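Local coordinates for protein membrane-bound lytic murein transglycosylase (Agrobacterium tumefaciens, PDB 2PNW) that probably cleaves the glycosidic bonds of bacterial peptidoglycan without hydrolysis, leaving 1,6-anhydromuramoyl ends, as lytic transglycosylases of the MltA family do, at residues 104-109 / 181-186; 113-118 / 176-181; 100-105 / 187-192. All blocks are in the same frame, centred on the assembly; numbering follows the deposited sequence.

Contact 1 of 3, residues 104-109 / 181-186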
# COMPACT_ATOMS: atom_id res chain seq x y z
N PRO A 104 -6.67 8.97 -2.22
CA PRO A 104 -7.53 10.14 -2.05
C PRO A 104 -7.46 11.13 -3.19
O PRO A 104 -6.45 11.24 -3.91
CB PRO A 104 -7.00 10.81 -0.76
CG PRO A 104 -6.09 9.77 -0.10
CD PRO A 104 -5.54 8.99 -1.27
N GLU A 105 -8.54 11.88 -3.35
CA GLU A 105 -8.52 13.06 -4.17
C GLU A 105 -8.16 14.23 -3.24
O GLU A 105 -8.77 14.39 -2.18
CB GLU A 105 -9.91 13.22 -4.79
CG GLU A 105 -9.98 14.31 -5.79
CD GLU A 105 -11.31 14.29 -6.54
OE1 GLU A 105 -11.48 13.41 -7.41
OE2 GLU A 105 -12.15 15.16 -6.25
N LEU A 106 -7.16 15.02 -3.62
CA LEU A 106 -6.71 16.14 -2.81
C LEU A 106 -6.76 17.43 -3.60
O LEU A 106 -6.13 17.54 -4.65
CB LEU A 106 -5.28 15.88 -2.33
CG LEU A 106 -4.63 16.90 -1.38
CD1 LEU A 106 -5.33 16.93 -0.01
CD2 LEU A 106 -3.14 16.63 -1.20
N GLU A 107 -7.52 18.42 -3.10
CA GLU A 107 -7.54 19.75 -3.68
C GLU A 107 -6.20 20.44 -3.50
O GLU A 107 -5.66 20.50 -2.37
CB GLU A 107 -8.65 20.62 -3.05
CG GLU A 107 -10.05 20.12 -3.40
CD GLU A 107 -11.16 20.96 -2.76
OE1 GLU A 107 -10.86 21.96 -2.04
OE2 GLU A 107 -12.34 20.60 -2.97
N VAL A 108 -5.70 21.02 -4.59
CA VAL A 108 -4.43 21.74 -4.59
C VAL A 108 -4.47 22.98 -5.46
O VAL A 108 -5.45 23.20 -6.18
CB VAL A 108 -3.25 20.83 -5.06
CG1 VAL A 108 -3.13 19.61 -4.14
CG2 VAL A 108 -3.45 20.39 -6.52
N SER A 109 -3.42 23.79 -5.35
CA SER A 109 -3.17 24.90 -6.22
C SER A 109 -1.73 24.89 -6.71
O SER A 109 -0.80 24.40 -6.03
CB SER A 109 -3.46 26.22 -5.51
OG SER A 109 -3.15 27.32 -6.36
N VAL A 181 -4.24 18.00 7.34
CA VAL A 181 -4.67 16.66 7.68
C VAL A 181 -4.94 15.82 6.43
O VAL A 181 -4.58 14.64 6.37
CB VAL A 181 -5.87 16.65 8.66
CG1 VAL A 181 -6.37 15.22 8.85
CG2 VAL A 181 -5.40 17.23 10.02
N ASP A 182 -5.56 16.43 5.42
CA ASP A 182 -5.85 15.68 4.20
C ASP A 182 -4.52 15.28 3.56
O ASP A 182 -4.38 14.14 3.08
CB ASP A 182 -6.69 16.52 3.22
CG ASP A 182 -8.18 16.62 3.62
OD1 ASP A 182 -8.61 15.89 4.52
OD2 ASP A 182 -8.92 17.43 3.03
N LEU A 183 -3.55 16.20 3.54
CA LEU A 183 -2.23 15.86 2.99
C LEU A 183 -1.52 14.78 3.82
O LEU A 183 -0.88 13.87 3.26
CB LEU A 183 -1.37 17.12 2.88
CG LEU A 183 0.06 16.88 2.41
CD1 LEU A 183 0.11 16.18 1.03
CD2 LEU A 183 0.75 18.23 2.36
N PHE A 184 -1.60 14.88 5.15
CA PHE A 184 -1.08 13.80 6.00
C PHE A 184 -1.62 12.43 5.61
O PHE A 184 -0.85 11.45 5.46
CB PHE A 184 -1.33 14.09 7.51
CG PHE A 184 -0.66 13.09 8.44
CD1 PHE A 184 0.64 13.30 8.90
CD2 PHE A 184 -1.32 11.91 8.80
CE1 PHE A 184 1.26 12.40 9.78
CE2 PHE A 184 -0.70 10.98 9.67
CZ PHE A 184 0.61 11.23 10.14
N PHE A 185 -2.94 12.32 5.44
CA PHE A 185 -3.51 11.04 5.04
C PHE A 185 -3.09 10.57 3.64
O PHE A 185 -3.01 9.37 3.40
CB PHE A 185 -5.03 11.07 5.18
CG PHE A 185 -5.49 10.75 6.57
CD1 PHE A 185 -5.84 9.44 6.91
CD2 PHE A 185 -5.55 11.74 7.55
CE1 PHE A 185 -6.26 9.12 8.21
CE2 PHE A 185 -5.98 11.44 8.85
CZ PHE A 185 -6.35 10.14 9.18
N VAL A 186 -2.83 11.50 2.74
CA VAL A 186 -2.18 11.17 1.45
C VAL A 186 -0.77 10.55 1.66
O VAL A 186 -0.43 9.55 1.03
CB VAL A 186 -2.13 12.42 0.53
CG1 VAL A 186 -1.16 12.22 -0.66
CG2 VAL A 186 -3.57 12.74 0.07
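L106 reaches from strand 105-109 toward helix 181-186, and its two methyls divide the helix surface between them. CG stands anti to the backbone N (chi1 -176°), which sets it on the helix side. L106 CD1 meets the CB methylene of D182 at 3.5 Å. L106 CD2 turns to the next part of the helix surface, 4.0 Å from CD1 of L183 and 4.1 Å from CG2 of V186. A forked leucine suits a place where one side chain must serve several helical residues. In every pair the side chains pass at a slant. Two residues earlier, the CG corner of the P104 ring lies 3.9 Å from V186 CG2, so that this valine methyl lies against both strand residues. The short axes approach to 9.2 Å, their N-to-C directions 127° apart. L183 and L106 both also touch I120 of strand 118-121. D182 meets L106 mainly through CB, with its backbone carbon near, while its OD1 forms a salt bridge with R238 of helix 234-243. No hydrogen bond joins the two segments. Cohesion therefore rests on apolar burial, and the one acid at the border keeps its charge paired with a neighbouring helix.

Contact 2 of 3, residues 113-118 / 176-181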
# COMPACT_ATOMS: atom_id res chain seq x y z
N ASP A 113 -0.59 30.56 -1.35
CA ASP A 113 -1.03 31.78 -0.66
C ASP A 113 -1.45 31.39 0.75
O ASP A 113 -1.10 30.30 1.23
CB ASP A 113 -2.13 32.53 -1.44
CG ASP A 113 -3.41 31.72 -1.64
OD1 ASP A 113 -3.75 30.82 -0.86
OD2 ASP A 113 -4.13 32.03 -2.62
N ASP A 114 -2.20 32.27 1.40
CA ASP A 114 -2.55 32.05 2.79
C ASP A 114 -3.44 30.84 2.98
O ASP A 114 -3.49 30.27 4.08
CB ASP A 114 -3.20 33.31 3.38
CG ASP A 114 -2.17 34.40 3.71
OD1 ASP A 114 -0.94 34.19 3.50
OD2 ASP A 114 -2.59 35.49 4.18
N VAL A 115 -4.14 30.44 1.92
CA VAL A 115 -5.03 29.27 1.93
C VAL A 115 -4.27 28.01 1.45
O VAL A 115 -4.25 27.00 2.15
CB VAL A 115 -6.26 29.50 1.03
CG1 VAL A 115 -7.04 28.22 0.82
CG2 VAL A 115 -7.18 30.62 1.61
N TRP A 116 -3.67 28.10 0.27
CA TRP A 116 -2.92 26.99 -0.34
C TRP A 116 -1.51 27.09 0.19
O TRP A 116 -0.67 27.71 -0.43
CB TRP A 116 -2.95 27.11 -1.88
CG TRP A 116 -4.38 27.20 -2.36
CD1 TRP A 116 -5.05 28.34 -2.74
CD2 TRP A 116 -5.30 26.12 -2.50
NE1 TRP A 116 -6.34 28.02 -3.11
CE2 TRP A 116 -6.53 26.67 -2.98
CE3 TRP A 116 -5.22 24.73 -2.30
CZ2 TRP A 116 -7.65 25.89 -3.24
CZ3 TRP A 116 -6.35 23.95 -2.55
CH2 TRP A 116 -7.56 24.53 -3.00
N ARG A 117 -1.27 26.48 1.34
CA ARG A 117 -0.06 26.79 2.09
C ARG A 117 0.79 25.57 2.40
O ARG A 117 1.88 25.72 2.95
CB ARG A 117 -0.43 27.51 3.43
CG ARG A 117 -1.36 26.68 4.30
CD ARG A 117 -1.87 27.43 5.54
NE ARG A 117 -0.81 27.83 6.45
CZ ARG A 117 -1.01 28.24 7.71
NH1 ARG A 117 0.02 28.61 8.45
NH2 ARG A 117 -2.24 28.28 8.23
N TYR A 118 0.29 24.38 2.10
CA TYR A 118 1.00 23.17 2.50
C TYR A 118 1.61 22.48 1.30
O TYR A 118 0.89 21.84 0.54
CB TYR A 118 0.05 22.20 3.23
CG TYR A 118 -0.60 22.85 4.44
CD1 TYR A 118 0.18 23.25 5.53
CD2 TYR A 118 -1.99 23.06 4.49
CE1 TYR A 118 -0.41 23.86 6.67
CE2 TYR A 118 -2.60 23.69 5.62
CZ TYR A 118 -1.78 24.06 6.70
OH TYR A 118 -2.33 24.65 7.82
N TRP A 176 0.42 22.85 -3.89
CA TRP A 176 0.16 23.26 -2.51
C TRP A 176 -1.25 22.87 -2.12
O TRP A 176 -2.20 23.21 -2.83
CB TRP A 176 0.31 24.78 -2.35
CG TRP A 176 1.70 25.24 -2.17
CD1 TRP A 176 2.35 25.45 -0.96
CD2 TRP A 176 2.64 25.55 -3.19
NE1 TRP A 176 3.63 25.88 -1.19
CE2 TRP A 176 3.83 25.95 -2.55
CE3 TRP A 176 2.58 25.54 -4.58
CZ2 TRP A 176 4.95 26.34 -3.26
CZ3 TRP A 176 3.70 25.90 -5.29
CH2 TRP A 176 4.87 26.29 -4.63
N ALA A 177 -1.39 22.17 -1.00
CA ALA A 177 -2.70 21.76 -0.48
C ALA A 177 -3.21 22.83 0.51
O ALA A 177 -2.44 23.69 0.94
CB ALA A 177 -2.57 20.41 0.22
N ARG A 178 -4.49 22.77 0.85
CA ARG A 178 -5.07 23.71 1.82
C ARG A 178 -5.42 23.04 3.13
O ARG A 178 -5.81 23.73 4.08
CB ARG A 178 -6.33 24.40 1.25
CG ARG A 178 -7.44 23.45 0.87
CD ARG A 178 -8.67 24.22 0.32
NE ARG A 178 -9.14 25.19 1.31
CZ ARG A 178 -9.89 26.26 1.05
NH1 ARG A 178 -10.29 26.52 -0.19
NH2 ARG A 178 -10.24 27.06 2.06
N SER A 179 -5.33 21.71 3.18
CA SER A 179 -5.58 20.95 4.42
C SER A 179 -4.36 20.13 4.84
O SER A 179 -3.95 19.21 4.12
CB SER A 179 -6.78 20.03 4.25
OG SER A 179 -6.89 19.11 5.33
N LYS A 180 -3.78 20.43 6.00
CA LYS A 180 -2.63 19.63 6.45
C LYS A 180 -3.03 18.20 6.81
O LYS A 180 -2.24 17.27 6.58
CB LYS A 180 -1.78 20.34 7.54
CG LYS A 180 -2.35 20.41 8.92
CD LYS A 180 -1.45 21.30 9.79
CE LYS A 180 -2.22 21.95 10.91
NZ LYS A 180 -1.31 22.87 11.68
N VAL A 181 -4.24 18.00 7.34
CA VAL A 181 -4.67 16.66 7.68
C VAL A 181 -4.94 15.82 6.43
O VAL A 181 -4.58 14.64 6.37
CB VAL A 181 -5.87 16.65 8.66
CG1 VAL A 181 -6.37 15.22 8.85
CG2 VAL A 181 -5.40 17.23 10.02
O HOH W 1 -5.54 26.43 4.44
O HOH W 2 -1.10 25.23 10.05
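R178 lays its side chain across the indole of W116 and ends alongside V115. R178 CB lies 3.4 Å from the carbonyl O of V115. R178 CG occupies the crowded position between backbone N and carbonyl carbon (chi1 60°) and meets W116 CZ3 at 3.6 Å. R178 CD sits over the six-membered ring of W116, 4.0 Å from its centroid, in a CH-pi contact. A bend at chi3 (-57°) swings NE off toward V115. V115 CG1 lies 3.5 Å above the centre of the R178 guanidinium face, while the cation-pi approach of CZ to W116 is long and at most weak. Arginine suits this exposed place, with methylenes for the ring and a polar tip. The Y118 ring is held between R117 CG on one face and K180 CB, 3.7 Å above the other. Water 2 links Y118 OH to K180 NZ, which also pairs with D249. Between the backbones, Y118 N and A177 N exchange hydrogen bonds with A177 O and Y118 O (3.0 and 2.8 Å). R117 and Y118 both face A177, a classic beta bulge. The contact joins strands 118-121 and 173-177 where the chain enters helix 180-189, N-capped by S179, with strand 96-109 alongside.

Contact 3 of 3, residues 100-105 / 187-192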
# COMPACT_ATOMS: atom_id res chain seq x y z
N ALA A 100 -7.81 -1.39 5.26
CA ALA A 100 -8.00 -0.96 3.87
C ALA A 100 -7.32 0.37 3.61
O ALA A 100 -7.06 1.13 4.55
CB ALA A 100 -9.48 -0.90 3.49
N PHE A 101 -7.04 0.65 2.34
CA PHE A 101 -6.45 1.92 1.93
C PHE A 101 -7.05 2.34 0.60
O PHE A 101 -7.79 1.57 -0.03
CB PHE A 101 -4.90 1.84 1.90
CG PHE A 101 -4.32 1.09 0.71
CD1 PHE A 101 -3.56 1.77 -0.24
CD2 PHE A 101 -4.45 -0.28 0.59
CE1 PHE A 101 -2.96 1.07 -1.34
CE2 PHE A 101 -3.85 -0.99 -0.48
CZ PHE A 101 -3.13 -0.30 -1.45
N TYR A 102 -6.78 3.57 0.18
CA TYR A 102 -7.45 4.11 -1.02
C TYR A 102 -6.56 5.19 -1.58
O TYR A 102 -5.55 5.51 -0.95
CB TYR A 102 -8.86 4.63 -0.70
CG TYR A 102 -8.91 5.93 0.08
CD1 TYR A 102 -9.43 7.09 -0.50
CD2 TYR A 102 -8.44 5.99 1.40
CE1 TYR A 102 -9.48 8.30 0.24
CE2 TYR A 102 -8.48 7.19 2.12
CZ TYR A 102 -9.00 8.32 1.55
OH TYR A 102 -9.04 9.49 2.28
N GLU A 103 -6.89 5.70 -2.77
CA GLU A 103 -6.19 6.83 -3.37
C GLU A 103 -7.07 8.06 -3.14
O GLU A 103 -8.12 8.16 -3.81
CB GLU A 103 -6.06 6.62 -4.88
CG GLU A 103 -5.16 7.65 -5.59
CD GLU A 103 -5.14 7.49 -7.13
OE1 GLU A 103 -6.11 6.95 -7.73
OE2 GLU A 103 -4.18 7.99 -7.76
N PRO A 104 -6.67 8.97 -2.22
CA PRO A 104 -7.53 10.14 -2.05
C PRO A 104 -7.46 11.13 -3.19
O PRO A 104 -6.45 11.24 -3.91
CB PRO A 104 -7.00 10.81 -0.76
CG PRO A 104 -6.09 9.77 -0.10
CD PRO A 104 -5.54 8.99 -1.27
N GLU A 105 -8.54 11.88 -3.35
CA GLU A 105 -8.52 13.06 -4.17
C GLU A 105 -8.16 14.23 -3.24
O GLU A 105 -8.77 14.39 -2.18
CB GLU A 105 -9.91 13.22 -4.79
CG GLU A 105 -9.98 14.31 -5.79
CD GLU A 105 -11.31 14.29 -6.54
OE1 GLU A 105 -11.48 13.41 -7.41
OE2 GLU A 105 -12.15 15.16 -6.25
N HIS A 187 0.04 11.10 2.56
CA HIS A 187 1.31 10.44 2.92
C HIS A 187 1.07 9.02 3.39
O HIS A 187 1.81 8.12 3.01
CB HIS A 187 2.05 11.22 4.03
CG HIS A 187 2.72 12.48 3.55
ND1 HIS A 187 4.04 12.76 3.85
CD2 HIS A 187 2.28 13.51 2.79
CE1 HIS A 187 4.37 13.92 3.30
NE2 HIS A 187 3.32 14.40 2.67
N VAL A 188 0.04 8.81 4.22
CA VAL A 188 -0.25 7.47 4.75
C VAL A 188 -0.68 6.51 3.65
O VAL A 188 -0.22 5.34 3.61
CB VAL A 188 -1.34 7.54 5.86
CG1 VAL A 188 -1.69 6.16 6.40
CG2 VAL A 188 -0.86 8.43 7.01
N GLN A 189 -1.55 6.96 2.74
CA GLN A 189 -2.01 6.08 1.65
C GLN A 189 -0.88 5.82 0.64
O GLN A 189 -0.80 4.70 0.06
CB GLN A 189 -3.22 6.68 0.90
CG GLN A 189 -4.46 7.04 1.75
CD GLN A 189 -4.75 6.07 2.86
OE1 GLN A 189 -5.17 4.95 2.63
NE2 GLN A 189 -4.53 6.51 4.10
N GLY A 190 -0.06 6.84 0.38
CA GLY A 190 1.09 6.71 -0.54
C GLY A 190 0.80 7.15 -1.97
O GLY A 190 1.65 7.00 -2.82
N ALA A 191 -0.39 7.70 -2.23
CA ALA A 191 -0.74 8.18 -3.58
C ALA A 191 -1.92 9.13 -3.48
O ALA A 191 -2.64 9.11 -2.47
CB ALA A 191 -1.10 7.00 -4.48
N ALA A 192 -2.14 9.92 -4.53
CA ALA A 192 -3.33 10.77 -4.55
C ALA A 192 -3.63 11.20 -5.95
O ALA A 192 -2.73 11.23 -6.80
CB ALA A 192 -3.11 12.01 -3.69
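Between CA 101-104 and CA 189-192 the two segments run in nearly the same direction, 27° apart, and the CA atoms of P104 and A192 come within 4.9 Å. Q189, the last helical residue, carries the contact. Its CB touches the carbonyl O of Y102 at 3.2 Å, and a bend at chi2 (-38°) turns CD back beside the strand. Q189 OE1 accepts the backbone N-H of Y102 at 3.2 Å, fairly straight, and the same oxygen rests 3.2 Å from F101 CB. The Y102 ring crosses the Q189 amide with planes 38° apart, Y102 CD2 lying 3.6 Å from Q189 OE1 in an oblique approach. NE2 makes a weak bond back to F185 O. Glutamine thus suits this place, since its amide can accept from the strand and donate to its own helix. G190 follows with positive phi, where a side chain would jam against the preceding carbonyl, and the chain turns straight into strand 191-195. That strand pairs in parallel with strand 96-109 inside the MltA-specific insert region, while F101 and E103 bond through their backbones to strand 334-341 and G342 in the 3D domain, whose fold is of the double-psi beta-barrel kind. P104 packs CG on Q189 CG and sets CD 3.1 Å from A191 O, a buried oxygen with no partner in the model. A192 CA comes 3.2 Å from P104 O in a CA-H...O contact, an approach that a lone methyl fits. E103 CG passes 3.8 Å from A192 CA, and its carboxylate reaches S341 OG through OE1 and R203 through OE2, so the buried acid is doubly held.

Strand 96-109 comes first in the chain and supplies the first segment of contacts 3 and 1 in turn, which share P104 and E105. The loop beyond it supplies 113-118. After a long excursion the chain returns along strand 173-177 and closes contact 2, then contact 1 along helix 180-189, and last contact 3 as that helix passes into strand 191-195. The loops are nested, contact 2 within contact 1 and both within the span of contact 3. Contacts 1 and 2 meet directly where S109 N lies 2.9 Å from W176 O, a probable hydrogen bond. Contacts 1 and 3 lay helix 180-189 and the start of strand 191-195 along strand 96-109; contact 2 ties strand 118-121 to strand 173-177 at the helix start.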